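Local coordinates for putative uncharacterized protein (Desulfitobacterium hafniense, PDB 4JGI), which binds methylcobalamin in a Rossmann-like domain and probably serves as the corrinoid-carrying component of an O-demethylase system, at residues 94-97 against 98-102; 154-157 against 158-161; 106-109 against 110-114; 131-134 against 135-139. All coordinates share one frame; numbering follows the deposited sequence.

Interaction 1 of 4, residues 94-97 against 98-102; sequences LATV and EGDLH
With chi1 at -69°, T96 sets OG1 beside its own backbone N and CG2 beside its carbonyl carbon, and both branches face the loop that carries H102. This loop, between strand 91-96 and helix 104-115, holds the DxHxxG motif of cobalamin-binding domains. T96 OG1 donates to H102 O at 3.0 Å, tilted 20° from the carbonyl plane. The methyl branch packs against the aspartate of the motif: T96 CG2 lies 3.7 Å from D100 CB. A valine in place of T96 would probably leave the H102 carbonyl without this donor and let the loop shift against the strand. V97 to D100 form a type II beta turn, closed by D100 N to V97 O at 3.0 Å. G99 occupies its third position, with a positive phi, where a side chain would press on the carbonyl oxygen of the residue before. D100 OD1 is gripped twice by H102. H102 N donates to D100 OD1 at 3.0 Å, which makes an Asx turn. H102 ND1 donates to D100 OD1 at 2.8 Å on the syn side, in the ring plane of the imidazole but 29° out of the carboxylate plane. The ND1 bond helps to set how the ring is turned and would probably make the imidazole a stronger electron donor. D100 OD2 is held by V149 N and L150 N. At the other ring nitrogen, H102 NE2 is the axial ligand of the cobalt.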
loop_
_atom_site.group_PDB
_atom_site.type_symbol
_atom_site.label_atom_id
_atom_site.label_comp_id
_atom_site.label_asym_id
_atom_site.label_seq_id
_atom_site.Cartn_x
_atom_site.Cartn_y
_atom_site.Cartn_z
ATOM N N LEU A 94 -3.064 -7.860 5.915
ATOM C CA LEU A 94 -1.763 -8.019 5.229
ATOM C C LEU A 94 -0.963 -9.120 5.867
ATOM O O LEU A 94 -0.864 -9.150 7.075
ATOM C CB LEU A 94 -1.015 -6.682 5.301
ATOM C CG LEU A 94 0.374 -6.576 4.665
ATOM C CD1 LEU A 94 0.282 -6.846 3.147
ATOM C CD2 LEU A 94 0.996 -5.192 4.908
ATOM N N ALA A 95 -0.366 -10.024 5.087
ATOM C CA ALA A 95 0.451 -11.106 5.625
ATOM C C ALA A 95 1.440 -11.598 4.665
ATOM O O ALA A 95 1.200 -11.610 3.439
ATOM C CB ALA A 95 -0.494 -12.288 5.917
ATOM N N THR A 96 2.589 -12.024 5.186
ATOM C CA THR A 96 3.451 -12.876 4.470
ATOM C C THR A 96 2.969 -14.304 4.796
ATOM O O THR A 96 2.819 -14.646 5.956
ATOM C CB THR A 96 4.928 -12.636 4.821
ATOM O OG1 THR A 96 5.363 -11.342 4.325
ATOM C CG2 THR A 96 5.782 -13.746 4.268
ATOM N N VAL A 97 2.660 -15.064 3.763
ATOM C CA VAL A 97 1.931 -16.306 3.910
ATOM C C VAL A 97 2.786 -17.479 4.383
ATOM O O VAL A 97 3.978 -17.454 4.367
ATOM C CB VAL A 97 1.300 -16.664 2.556
ATOM C CG1 VAL A 97 0.284 -15.631 2.119
ATOM C CG2 VAL A 97 2.305 -16.968 1.465
ATOM N N GLU A 98 2.083 -18.534 4.760
ATOM C CA GLU A 98 2.646 -19.712 5.288
ATOM C C GLU A 98 3.722 -20.245 4.281
ATOM O O GLU A 98 3.540 -20.408 3.063
ATOM C CB GLU A 98 1.540 -20.760 5.576
ATOM C CG GLU A 98 2.105 -22.071 6.189
ATOM C CD GLU A 98 1.078 -22.928 6.881
ATOM O OE1 GLU A 98 0.607 -22.596 7.916
ATOM O OE2 GLU A 98 0.758 -24.004 6.319
ATOM N N GLY A 99 4.870 -20.531 4.869
ATOM C CA GLY A 99 5.992 -21.092 4.126
ATOM C C GLY A 99 7.045 -20.054 3.892
ATOM O O GLY A 99 8.143 -20.424 3.479
ATOM N N ASP A 100 6.711 -18.774 4.182
ATOM C CA ASP A 100 7.587 -17.669 3.877
ATOM C C ASP A 100 7.953 -16.784 5.044
ATOM O O ASP A 100 7.153 -16.416 5.867
ATOM C CB ASP A 100 6.974 -16.863 2.738
ATOM C CG ASP A 100 7.989 -16.369 1.751
ATOM O OD1 ASP A 100 8.754 -15.443 2.167
ATOM O OD2 ASP A 100 8.088 -16.861 0.592
ATOM N N LEU A 101 9.252 -16.390 5.080
ATOM C CA LEU A 101 9.743 -15.506 6.147
ATOM C C LEU A 101 10.178 -14.123 5.621
ATOM O O LEU A 101 10.732 -13.283 6.425
ATOM C CB LEU A 101 10.946 -16.127 6.859
ATOM C CG LEU A 101 10.618 -17.482 7.456
ATOM C CD1 LEU A 101 11.866 -18.036 8.094
ATOM C CD2 LEU A 101 9.552 -17.453 8.509
ATOM N N HIS A 102 9.964 -13.852 4.365
ATOM C CA HIS A 102 10.391 -12.576 3.788
ATOM C C HIS A 102 9.402 -11.483 4.076
ATOM O O HIS A 102 8.233 -11.701 3.697
ATOM C CB HIS A 102 10.651 -12.742 2.280
ATOM C CG HIS A 102 11.752 -13.708 1.939
ATOM N ND1 HIS A 102 11.514 -15.045 1.758
ATOM C CD2 HIS A 102 13.044 -13.524 1.548
ATOM C CE1 HIS A 102 12.628 -15.662 1.416
ATOM N NE2 HIS A 102 13.579 -14.765 1.310
#

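Interaction 2 of 4, residues 154-157 against 158-161; sequences LDSM and RETV
D155 and R158 lie side by side on one flank of helix 151-166 and point the same way. Their flat groups are not coplanar: the carboxylate and guanidinium planes are 53° apart. The two meet through one corner each, D155 OD1 to R158 NH2 at 3.6 Å, a rather loose salt bridge. The bend of the arginine at chi3 (43°) folds its end back over the helix, and D155 O lies over one guanidinium face. T160 is turned to the backbone instead. T160 OG1, beside its own N with chi1 -59°, donates to S156 O at 2.8 Å. T160 N donates to S156 O at 2.9 Å, from the opposite face of the carbonyl plane. With an alanine in place of T160, S156 O would probably lose its second donor, and a gap would open beside V129 and I132 of helix 129-139. S156 OG is hydrogen-bonded with E98 O and with L152 O. M157 runs extended to L146 of strand 143-147. The helix belongs to the beta-alpha-beta unit from strand 143-147 to strand 174-178. The chemistry implies a division of labour: charges on the outer flank, satisfied hydroxyls and apolar chains on the buried one.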
loop_
_atom_site.group_PDB
_atom_site.type_symbol
_atom_site.label_atom_id
_atom_site.label_comp_id
_atom_site.label_asym_id
_atom_site.label_seq_id
_atom_site.Cartn_x
_atom_site.Cartn_y
_atom_site.Cartn_z
ATOM N N LEU A 154 3.628 -19.391 -2.684
ATOM C CA LEU A 154 2.728 -19.062 -3.778
ATOM C C LEU A 154 1.524 -20.041 -3.726
ATOM O O LEU A 154 0.344 -19.635 -3.960
ATOM C CB LEU A 154 3.425 -19.048 -5.109
ATOM C CG LEU A 154 4.680 -18.177 -5.193
ATOM C CD1 LEU A 154 5.248 -18.326 -6.587
ATOM C CD2 LEU A 154 4.297 -16.742 -4.813
ATOM N N ASP A 155 1.810 -21.323 -3.458
ATOM C CA ASP A 155 0.745 -22.270 -3.156
ATOM C C ASP A 155 -0.168 -21.842 -1.980
ATOM O O ASP A 155 -1.425 -21.950 -2.067
ATOM C CB ASP A 155 1.327 -23.670 -2.896
ATOM C CG ASP A 155 1.885 -24.288 -4.127
ATOM O OD1 ASP A 155 1.543 -23.791 -5.225
ATOM O OD2 ASP A 155 2.732 -25.194 -3.990
ATOM N N SER A 156 0.401 -21.363 -0.876
ATOM C CA SER A 156 -0.390 -20.916 0.241
ATOM C C SER A 156 -1.266 -19.705 -0.154
ATOM O O SER A 156 -2.334 -19.522 0.399
ATOM C CB SER A 156 0.460 -20.497 1.452
ATOM O OG SER A 156 1.232 -21.537 1.944
ATOM N N MET A 157 -0.782 -18.851 -1.041
ATOM C CA MET A 157 -1.619 -17.756 -1.569
ATOM C C MET A 157 -2.889 -18.321 -2.223
ATOM O O MET A 157 -3.998 -17.819 -1.976
ATOM C CB MET A 157 -0.927 -16.840 -2.543
ATOM C CG MET A 157 0.223 -16.033 -2.033
ATOM S SD MET A 157 0.980 -15.094 -3.369
ATOM C CE MET A 157 2.259 -14.152 -2.533
ATOM N N ARG A 158 -2.703 -19.324 -3.073
ATOM C CA ARG A 158 -3.841 -19.966 -3.743
ATOM C C ARG A 158 -4.749 -20.616 -2.727
ATOM O O ARG A 158 -5.989 -20.447 -2.827
ATOM C CB ARG A 158 -3.318 -20.996 -4.725
ATOM C CG ARG A 158 -4.466 -21.693 -5.469
ATOM C CD ARG A 158 -4.018 -22.671 -6.543
ATOM N NE ARG A 158 -2.913 -23.476 -6.103
ATOM C CZ ARG A 158 -2.947 -24.412 -5.162
ATOM N NH1 ARG A 158 -4.096 -24.765 -4.560
ATOM N NH2 ARG A 158 -1.807 -25.026 -4.841
ATOM N N GLU A 159 -4.185 -21.305 -1.756
ATOM C CA GLU A 159 -4.997 -21.852 -0.708
ATOM C C GLU A 159 -5.804 -20.859 0.121
ATOM O O GLU A 159 -6.962 -21.101 0.537
ATOM C CB GLU A 159 -4.137 -22.678 0.232
ATOM C CG GLU A 159 -3.521 -23.878 -0.479
ATOM C CD GLU A 159 -2.386 -24.517 0.314
ATOM O OE1 GLU A 159 -1.984 -23.951 1.380
ATOM O OE2 GLU A 159 -1.908 -25.601 -0.116
ATOM N N THR A 160 -5.206 -19.680 0.367
ATOM C CA THR A 160 -5.898 -18.608 1.093
ATOM C C THR A 160 -7.115 -18.090 0.276
ATOM O O THR A 160 -8.227 -17.947 0.820
ATOM C CB THR A 160 -4.958 -17.438 1.350
ATOM O OG1 THR A 160 -3.843 -17.898 2.111
ATOM C CG2 THR A 160 -5.628 -16.332 2.102
ATOM N N VAL A 161 -6.924 -17.879 -1.003
ATOM C CA VAL A 161 -8.049 -17.434 -1.881
ATOM C C VAL A 161 -9.138 -18.492 -1.924
ATOM O O VAL A 161 -10.305 -18.149 -1.786
ATOM C CB VAL A 161 -7.549 -17.097 -3.285
ATOM C CG1 VAL A 161 -8.716 -16.836 -4.236
ATOM C CG2 VAL A 161 -6.642 -15.875 -3.171
#

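Interaction 3 of 4, residues 106-109 against 110-114; sequences KNIF and RTMAE
N107 and R110 make the polar part of this contact on helix 104-115, the helix of a beta-alpha-beta unit between strands 91-96 and 119-122. They lie side by side, with the amide stacked on the guanidinium and the planes 18° apart. N107 OD1 sits over the face of R110 near its rim, 3.1 Å from R110 NH1. The angle is too poor for a hydrogen bond, so this is stacking. The bend of R110 at chi3 (64°) turns its end back along the helix and over the amide. N107 OD1 takes its hydrogen bond from K106 NZ instead, at 3.0 Å.

Charge comes next. K106 NZ and R110 NH1 are 4.5 Å apart, but both have D122 as partner: K106 NZ pairs with D122 OD1 and R110 NH1 with D122 OD2.

Hydrogen bonds to the backbone follow the helix. T111 adds one: its OG1 donates to N107 O at 2.9 Å, while T111 N reaches that oxygen from the other face of the carbonyl plane.

The apolar contacts lie on other sides of the helix. A113 CB is over one face of the F109 ring, offset toward the rim, 4.3 Å from F109 CZ. I108 and M112 run alongside each other, with I108 CG2 4.2 Å from M112 CE. I108 and F109 also touch the cobalamin, and M112 packs on A199 and V203 of helix 199-209.

The positive groups are thus probably balanced by D122. The stacked amide and D122 help to fix how the guanidinium is turned, while I108 and F109 line the cofactor pocket.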
loop_
_atom_site.group_PDB
_atom_site.type_symbol
_atom_site.label_atom_id
_atom_site.label_comp_id
_atom_site.label_asym_id
_atom_site.label_seq_id
_atom_site.Cartn_x
_atom_site.Cartn_y
_atom_site.Cartn_z
ATOM N N LYS A 106 6.949 -6.483 2.136
ATOM C CA LYS A 106 5.617 -6.344 2.752
ATOM C C LYS A 106 5.629 -5.132 3.629
ATOM O O LYS A 106 4.655 -4.393 3.672
ATOM C CB LYS A 106 5.317 -7.619 3.566
ATOM C CG LYS A 106 4.016 -7.504 4.369
ATOM C CD LYS A 106 3.707 -8.721 5.184
ATOM C CE LYS A 106 4.658 -8.948 6.403
ATOM N NZ LYS A 106 4.620 -8.081 7.588
ATOM N N ASN A 107 6.705 -4.945 4.391
ATOM C CA ASN A 107 6.729 -3.810 5.313
ATOM C C ASN A 107 6.864 -2.435 4.637
ATOM O O ASN A 107 6.420 -1.428 5.160
ATOM C CB ASN A 107 7.787 -4.067 6.363
ATOM C CG ASN A 107 7.442 -5.173 7.291
ATOM O OD1 ASN A 107 6.337 -5.591 7.358
ATOM N ND2 ASN A 107 8.396 -5.591 8.058
ATOM N N ILE A 108 7.550 -2.392 3.488
ATOM C CA ILE A 108 7.553 -1.200 2.637
ATOM C C ILE A 108 6.144 -0.843 2.205
ATOM O O ILE A 108 5.693 0.280 2.362
ATOM C CB ILE A 108 8.529 -1.352 1.433
ATOM C CG1 ILE A 108 9.940 -1.489 1.938
ATOM C CG2 ILE A 108 8.364 -0.214 0.486
ATOM C CD1 ILE A 108 10.962 -1.789 0.841
ATOM N N PHE A 109 5.396 -1.831 1.754
ATOM C CA PHE A 109 4.014 -1.631 1.432
ATOM C C PHE A 109 3.174 -1.229 2.622
ATOM O O PHE A 109 2.388 -0.295 2.487
ATOM C CB PHE A 109 3.480 -2.881 0.744
ATOM C CG PHE A 109 2.000 -2.805 0.475
ATOM C CD1 PHE A 109 1.497 -2.010 -0.578
ATOM C CD2 PHE A 109 1.100 -3.452 1.258
ATOM C CE1 PHE A 109 0.108 -1.866 -0.772
ATOM C CE2 PHE A 109 -0.256 -3.333 1.029
ATOM C CZ PHE A 109 -0.761 -2.558 0.002
ATOM N N ARG A 110 3.361 -1.863 3.762
ATOM C CA ARG A 110 2.638 -1.523 4.952
ATOM C C ARG A 110 2.838 -0.042 5.268
ATOM O O ARG A 110 1.876 0.688 5.571
ATOM C CB ARG A 110 3.132 -2.396 6.136
ATOM C CG ARG A 110 2.469 -2.059 7.430
ATOM C CD ARG A 110 3.145 -2.796 8.570
ATOM N NE ARG A 110 4.532 -2.375 8.758
ATOM C CZ ARG A 110 5.477 -3.033 9.442
ATOM N NH1 ARG A 110 5.291 -4.250 9.911
ATOM N NH2 ARG A 110 6.694 -2.484 9.554
ATOM N N THR A 111 4.079 0.452 5.182
ATOM C CA THR A 111 4.358 1.843 5.541
ATOM C C THR A 111 3.640 2.753 4.526
ATOM O O THR A 111 3.033 3.744 4.952
ATOM C CB THR A 111 5.854 2.107 5.549
ATOM O OG1 THR A 111 6.459 1.189 6.505
ATOM C CG2 THR A 111 6.142 3.586 5.866
ATOM N N MET A 112 3.712 2.477 3.235
ATOM C CA MET A 112 3.051 3.317 2.206
ATOM C C MET A 112 1.557 3.284 2.389
ATOM O O MET A 112 0.924 4.308 2.266
ATOM C CB MET A 112 3.434 2.905 0.811
ATOM C CG MET A 112 4.919 3.146 0.529
ATOM S SD MET A 112 5.162 2.509 -1.134
ATOM C CE MET A 112 6.797 3.115 -1.505
ATOM N N ALA A 113 1.012 2.125 2.709
ATOM C CA ALA A 113 -0.446 2.006 2.825
ATOM C C ALA A 113 -0.980 2.763 4.034
ATOM O O ALA A 113 -1.988 3.473 3.966
ATOM C CB ALA A 113 -0.828 0.532 2.924
ATOM N N GLU A 114 -0.264 2.659 5.169
ATOM C CA GLU A 114 -0.561 3.393 6.388
ATOM C C GLU A 114 -0.493 4.929 6.127
ATOM O O GLU A 114 -1.372 5.638 6.529
ATOM C CB GLU A 114 0.305 2.918 7.589
ATOM C CG GLU A 114 -0.153 1.562 8.070
ATOM C CD GLU A 114 0.629 1.034 9.326
ATOM O OE1 GLU A 114 1.843 1.382 9.458
ATOM O OE2 GLU A 114 0.038 0.254 10.149
#

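Interaction 4 of 4, residues 131-134 against 135-139; sequences IIVD and KVKEV
D134 and K137 lie alongside each other on the exposed side of helix 129-139. D134 OD1 comes 4.1 Å from K137 CD, so the carboxylate meets the lysine's methylene chain first. Its charge is farther off: D134 OD1 to K137 NZ is 4.5 Å, beyond a salt bridge. The ammonium has its partner elsewhere, in E167.

V133 touches the same lysine from the buried side. The extended chain of K137 passes across it, with V133 CG1 4.0 Å from K137 CE. V133 itself packs on A163 and L164 of helix 151-166. The lysine thus covers a valine at the edge of the core.

K135 CB lies 3.5 Å from I132 O. A bend at chi2 (67°) then carries the end of the chain toward E138. K135 NZ and E138 OE1 form a long salt bridge of 3.6 Å. K135 also packs on V93 and F121 of the sheet.

Helix 129-139 packs on the parallel sheet of the Rossmann-like domain, one side buried and the other exposed, away from the cofactor. The lysines use their methylene chains as apolar cover and pair their ends with E167 and, weakly, E138. D134 and K137 thus probably attract each other without a direct ion pair.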
loop_
_atom_site.group_PDB
_atom_site.type_symbol
_atom_site.label_atom_id
_atom_site.label_comp_id
_atom_site.label_asym_id
_atom_site.label_seq_id
_atom_site.Cartn_x
_atom_site.Cartn_y
_atom_site.Cartn_z
ATOM N N ILE A 131 -5.545 -18.586 9.939
ATOM C CA ILE A 131 -5.394 -17.302 10.695
ATOM C C ILE A 131 -5.724 -16.067 9.855
ATOM O O ILE A 131 -6.349 -15.126 10.317
ATOM C CB ILE A 131 -3.971 -17.219 11.278
ATOM C CG1 ILE A 131 -3.751 -18.435 12.227
ATOM C CG2 ILE A 131 -3.708 -15.856 11.907
ATOM C CD1 ILE A 131 -3.590 -18.196 13.612
ATOM N N ILE A 132 -5.259 -16.052 8.604
ATOM C CA ILE A 132 -5.698 -15.022 7.671
ATOM C C ILE A 132 -7.235 -14.998 7.500
ATOM O O ILE A 132 -7.818 -13.929 7.646
ATOM C CB ILE A 132 -5.041 -15.145 6.307
ATOM C CG1 ILE A 132 -3.451 -15.160 6.411
ATOM C CG2 ILE A 132 -5.556 -14.088 5.315
ATOM C CD1 ILE A 132 -2.735 -15.406 5.127
ATOM N N VAL A 133 -7.808 -16.175 7.231
ATOM C CA VAL A 133 -9.251 -16.216 7.064
ATOM C C VAL A 133 -10.007 -15.779 8.315
ATOM O O VAL A 133 -10.988 -14.970 8.241
ATOM C CB VAL A 133 -9.700 -17.602 6.588
ATOM C CG1 VAL A 133 -11.249 -17.719 6.608
ATOM C CG2 VAL A 133 -9.124 -17.920 5.279
ATOM N N ASP A 134 -9.572 -16.202 9.504
ATOM C CA ASP A 134 -10.182 -15.730 10.740
ATOM C C ASP A 134 -10.113 -14.219 10.936
ATOM O O ASP A 134 -11.093 -13.551 11.337
ATOM C CB ASP A 134 -9.672 -16.524 11.949
ATOM C CG ASP A 134 -10.234 -18.027 11.946
ATOM O OD1 ASP A 134 -11.151 -18.387 11.142
ATOM O OD2 ASP A 134 -9.747 -18.885 12.702
ATOM N N LYS A 135 -8.997 -13.605 10.522
ATOM C CA LYS A 135 -8.875 -12.195 10.638
ATOM C C LYS A 135 -9.832 -11.441 9.673
ATOM O O LYS A 135 -10.374 -10.447 9.994
ATOM C CB LYS A 135 -7.433 -11.745 10.372
ATOM C CG LYS A 135 -7.177 -10.295 10.786
ATOM C CD LYS A 135 -7.254 -10.099 12.321
ATOM C CE LYS A 135 -6.744 -8.770 12.759
ATOM N NZ LYS A 135 -6.769 -8.808 14.267
ATOM N N VAL A 136 -10.024 -11.996 8.490
ATOM C CA VAL A 136 -10.950 -11.414 7.505
ATOM C C VAL A 136 -12.371 -11.491 8.056
ATOM O O VAL A 136 -13.104 -10.504 7.985
ATOM C CB VAL A 136 -10.830 -12.138 6.175
ATOM C CG1 VAL A 136 -11.953 -11.758 5.226
ATOM C CG2 VAL A 136 -9.502 -11.936 5.510
ATOM N N LYS A 137 -12.734 -12.616 8.670
ATOM C CA LYS A 137 -14.047 -12.672 9.316
ATOM C C LYS A 137 -14.242 -11.640 10.413
ATOM O O LYS A 137 -15.336 -11.111 10.599
ATOM C CB LYS A 137 -14.313 -14.069 9.931
ATOM C CG LYS A 137 -14.411 -15.184 8.942
ATOM C CD LYS A 137 -14.531 -16.513 9.649
ATOM C CE LYS A 137 -14.701 -17.600 8.605
ATOM N NZ LYS A 137 -15.181 -18.894 9.129
ATOM N N GLU A 138 -13.180 -11.418 11.221
ATOM C CA GLU A 138 -13.191 -10.484 12.296
ATOM C C GLU A 138 -13.340 -9.047 11.897
ATOM O O GLU A 138 -14.117 -8.288 12.529
ATOM C CB GLU A 138 -11.945 -10.698 13.162
ATOM C CG GLU A 138 -11.883 -9.805 14.392
ATOM C CD GLU A 138 -10.564 -9.914 15.185
ATOM O OE1 GLU A 138 -9.722 -10.796 14.885
ATOM O OE2 GLU A 138 -10.365 -9.157 16.195
ATOM N N VAL A 139 -12.580 -8.586 10.901
ATOM C CA VAL A 139 -12.498 -7.165 10.628
ATOM C C VAL A 139 -13.154 -6.715 9.309
ATOM O O VAL A 139 -13.321 -5.537 9.043
ATOM C CB VAL A 139 -11.060 -6.640 10.765
ATOM C CG1 VAL A 139 -10.377 -7.216 11.998
ATOM C CG2 VAL A 139 -10.202 -7.024 9.590
#

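From the N terminus the chain meets interaction 1 first, then 3, 4 and 2. All four are local, follow in series and neither nest nor cross. Interaction 1 closes the turn after strand 91-96; the others each close successive turns within one helix. Interaction 1 is the hub and touches the other three. L94 and T96 pack on K106 and R110 of interaction 3, on helix 104-115. A95 and V97 meet I132 of interaction 4. E98 and V97 meet S156 and M157 of interaction 2. I132 also touches T160, which joins helices 129-139 and 151-166. Interaction 3 touches neither 2 nor 4; its nearest atoms are about 9 Å from each.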